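Local coordinates for protein 2',5'-phosphodiesterase 12 (Homo sapiens, PDB 4Z0V) that is a phosphodiesterase of the endonuclease/exonuclease/phosphatase family, with a DNase I-like domain, and is found here with a magnesium ion, at residues L125-V129 and Y173-V177. Residues are numbered along the deposited sequence.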
ATOM      1  N   LEU A 125      13.929  -7.280 -12.667  1.00 11.08           N
ATOM      2  CA  LEU A 125      13.332  -7.364 -11.334  1.00 11.05           C
ATOM      3  C   LEU A 125      12.038  -6.568 -11.189  1.00 14.36           C
ATOM      4  O   LEU A 125      11.760  -5.644 -11.964  1.00 13.05           O
ATOM      5  CB  LEU A 125      14.313  -6.875 -10.243  1.00 11.75           C
ATOM      6  CG  LEU A 125      15.700  -7.540 -10.174  1.00 18.21           C
ATOM      7  CD1 LEU A 125      16.547  -6.913  -9.058  1.00 19.31           C
ATOM      8  CD2 LEU A 125      15.582  -9.026  -9.972  1.00 18.55           C
ATOM      9  N   ILE A 126      11.258  -6.958 -10.172  1.00 11.51           N
ATOM     10  CA  ILE A 126      10.051  -6.266  -9.760  1.00 11.21           C
ATOM     11  C   ILE A 126      10.149  -6.096  -8.265  1.00 10.20           C
ATOM     12  O   ILE A 126       9.935  -7.072  -7.532  1.00 11.87           O
ATOM     13  CB  ILE A 126       8.719  -6.973 -10.155  1.00 13.57           C
ATOM     14  CG1 ILE A 126       8.683  -7.418 -11.640  1.00 14.52           C
ATOM     15  CG2 ILE A 126       7.495  -6.075  -9.773  1.00 13.07           C
ATOM     16  CD1 ILE A 126       7.466  -8.417 -11.928  1.00 20.52           C
ATOM     17  N   ARG A 127      10.475  -4.893  -7.795  1.00  8.52           N
ATOM     18  CA  ARG A 127      10.460  -4.655  -6.353  1.00  8.32           C
ATOM     19  C   ARG A 127       8.989  -4.459  -5.942  1.00 12.75           C
ATOM     20  O   ARG A 127       8.335  -3.512  -6.383  1.00 10.83           O
ATOM     21  CB  ARG A 127      11.316  -3.449  -5.955  1.00  9.94           C
ATOM     22  CG  ARG A 127      11.272  -3.203  -4.446  1.00 10.09           C
ATOM     23  CD  ARG A 127      12.346  -2.251  -3.994  1.00 11.39           C
ATOM     24  NE  ARG A 127      13.668  -2.879  -4.098  1.00 12.46           N
ATOM     25  CZ  ARG A 127      14.794  -2.244  -4.401  1.00 19.96           C
ATOM     26  NH1 ARG A 127      14.788  -0.930  -4.614  1.00 14.25           N
ATOM     27  NH2 ARG A 127      15.933  -2.917  -4.501  1.00 12.97           N
ATOM     28  N   THR A 128       8.508  -5.295  -5.029  1.00  8.78           N
ATOM     29  CA  THR A 128       7.085  -5.316  -4.661  1.00  8.06           C
ATOM     30  C   THR A 128       6.919  -5.044  -3.182  1.00 11.28           C
ATOM     31  O   THR A 128       7.729  -5.506  -2.362  1.00 10.31           O
ATOM     32  CB  THR A 128       6.512  -6.703  -5.050  1.00 11.63           C
ATOM     33  OG1 THR A 128       6.763  -6.928  -6.438  1.00 13.00           O
ATOM     34  CG2 THR A 128       5.004  -6.793  -4.825  1.00 15.23           C
ATOM     35  N   VAL A 129       5.932  -4.175  -2.853  1.00  7.91           N
ATOM     36  CA  VAL A 129       5.639  -3.797  -1.467  1.00  6.39           C
ATOM     37  C   VAL A 129       4.200  -4.159  -1.158  1.00  9.84           C
ATOM     38  O   VAL A 129       3.327  -3.936  -2.002  1.00 12.49           O
ATOM     39  CB  VAL A 129       5.846  -2.257  -1.268  1.00 10.00           C
ATOM     40  CG1 VAL A 129       5.409  -1.813   0.145  1.00 10.58           C
ATOM     41  CG2 VAL A 129       7.297  -1.837  -1.553  1.00  9.88           C
ATOM     42  N   TYR A 173      11.760   3.063  -0.612  1.00 10.82           N
ATOM     43  CA  TYR A 173      11.831   1.680  -1.106  1.00  9.23           C
ATOM     44  C   TYR A 173      12.155   1.607  -2.582  1.00 13.25           C
ATOM     45  O   TYR A 173      12.525   0.531  -3.049  1.00 10.99           O
ATOM     46  CB  TYR A 173      10.553   0.891  -0.818  1.00  8.82           C
ATOM     47  CG  TYR A 173      10.350   0.566   0.650  1.00  9.58           C
ATOM     48  CD1 TYR A 173      11.433   0.257   1.480  1.00 11.73           C
ATOM     49  CD2 TYR A 173       9.082   0.604   1.221  1.00  9.12           C
ATOM     50  CE1 TYR A 173      11.245  -0.066   2.826  1.00 11.32           C
ATOM     51  CE2 TYR A 173       8.889   0.350   2.576  1.00  9.32           C
ATOM     52  CZ  TYR A 173       9.974   0.021   3.380  1.00 13.11           C
ATOM     53  OH  TYR A 173       9.763  -0.288   4.702  1.00 13.18           O
ATOM     54  N   ASN A 174      12.009   2.726  -3.347  1.00 11.20           N
ATOM     55  CA  ASN A 174      12.312   2.733  -4.795  1.00 10.67           C
ATOM     56  C   ASN A 174      11.702   1.481  -5.446  1.00 12.12           C
ATOM     57  O   ASN A 174      12.384   0.692  -6.107  1.00 11.95           O
ATOM     58  CB  ASN A 174      13.865   2.790  -4.985  1.00 12.17           C
ATOM     59  CG  ASN A 174      14.424   4.140  -4.587  1.00 19.16           C
ATOM     60  OD1 ASN A 174      13.952   5.186  -5.058  1.00 15.09           O
ATOM     61  ND2 ASN A 174      15.443   4.149  -3.719  1.00 15.20           N
ATOM     62  N   ALA A 175      10.402   1.285  -5.206  1.00  9.27           N
ATOM     63  CA  ALA A 175       9.676   0.091  -5.593  1.00  9.36           C
ATOM     64  C   ALA A 175       9.019   0.224  -6.958  1.00 10.39           C
ATOM     65  O   ALA A 175       8.963   1.319  -7.526  1.00 11.35           O
ATOM     66  CB  ALA A 175       8.614  -0.212  -4.529  1.00 10.45           C
ATOM     67  N   ASP A 176       8.554  -0.912  -7.490  1.00  9.04           N
ATOM     68  CA  ASP A 176       7.924  -0.987  -8.812  1.00  8.20           C
ATOM     69  C   ASP A 176       6.444  -1.228  -8.723  1.00 10.27           C
ATOM     70  O   ASP A 176       5.707  -0.816  -9.623  1.00 11.34           O
ATOM     71  CB  ASP A 176       8.584  -2.097  -9.653  1.00  9.91           C
ATOM     72  CG  ASP A 176      10.093  -1.872  -9.782  1.00 16.28           C
ATOM     73  OD1 ASP A 176      10.518  -0.685  -9.840  1.00 16.97           O
ATOM     74  OD2 ASP A 176      10.841  -2.862  -9.743  1.00 16.58           O
ATOM     75  N   VAL A 177       6.022  -2.001  -7.729  1.00  8.22           N
ATOM     76  CA  VAL A 177       4.616  -2.340  -7.484  1.00  8.52           C
ATOM     77  C   VAL A 177       4.380  -2.168  -6.019  1.00 11.28           C
ATOM     78  O   VAL A 177       5.087  -2.776  -5.199  1.00 10.67           O
ATOM     79  CB  VAL A 177       4.282  -3.795  -7.970  1.00 11.29           C
ATOM     80  CG1 VAL A 177       2.850  -4.206  -7.555  1.00 11.72           C
ATOM     81  CG2 VAL A 177       4.461  -3.915  -9.491  1.00 10.45           C
TER
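Just after helix 159-172, the carbonyls of Y173 and N174 accept hydrogen bonds from R127 NH1 (3.1 Å to Y173 O, 3.3 Å to N174 O), while R127 NE forms a salt bridge with D436 on strand 433-439. The Y173 ring packs obliquely against V129 CG2. N174, with positive phi, turns the backbone out of the helix. A175 then sets its CB 3.6 Å from V129 CG2. D176 binds both backbone groups of R127: D176 OD2 accepts from R127 N (2.8 Å) and D176 N donates to R127 O (2.8 Å). V177 N shares that carbonyl (3.1 Å from R127 O), and V177 O receives V129 N (2.9 Å), opening the parallel pairing of 125-132 with 177-184 in a β-α-β connection at the core of the DNase I-like fold. I126 CG2 meets V177 CG2 at 3.7 Å. Both buried charges are thus compensated, R127 by D436 and D176 by R218 and K221, while they also satisfy R127 N and the carbonyls of Y173 and N174.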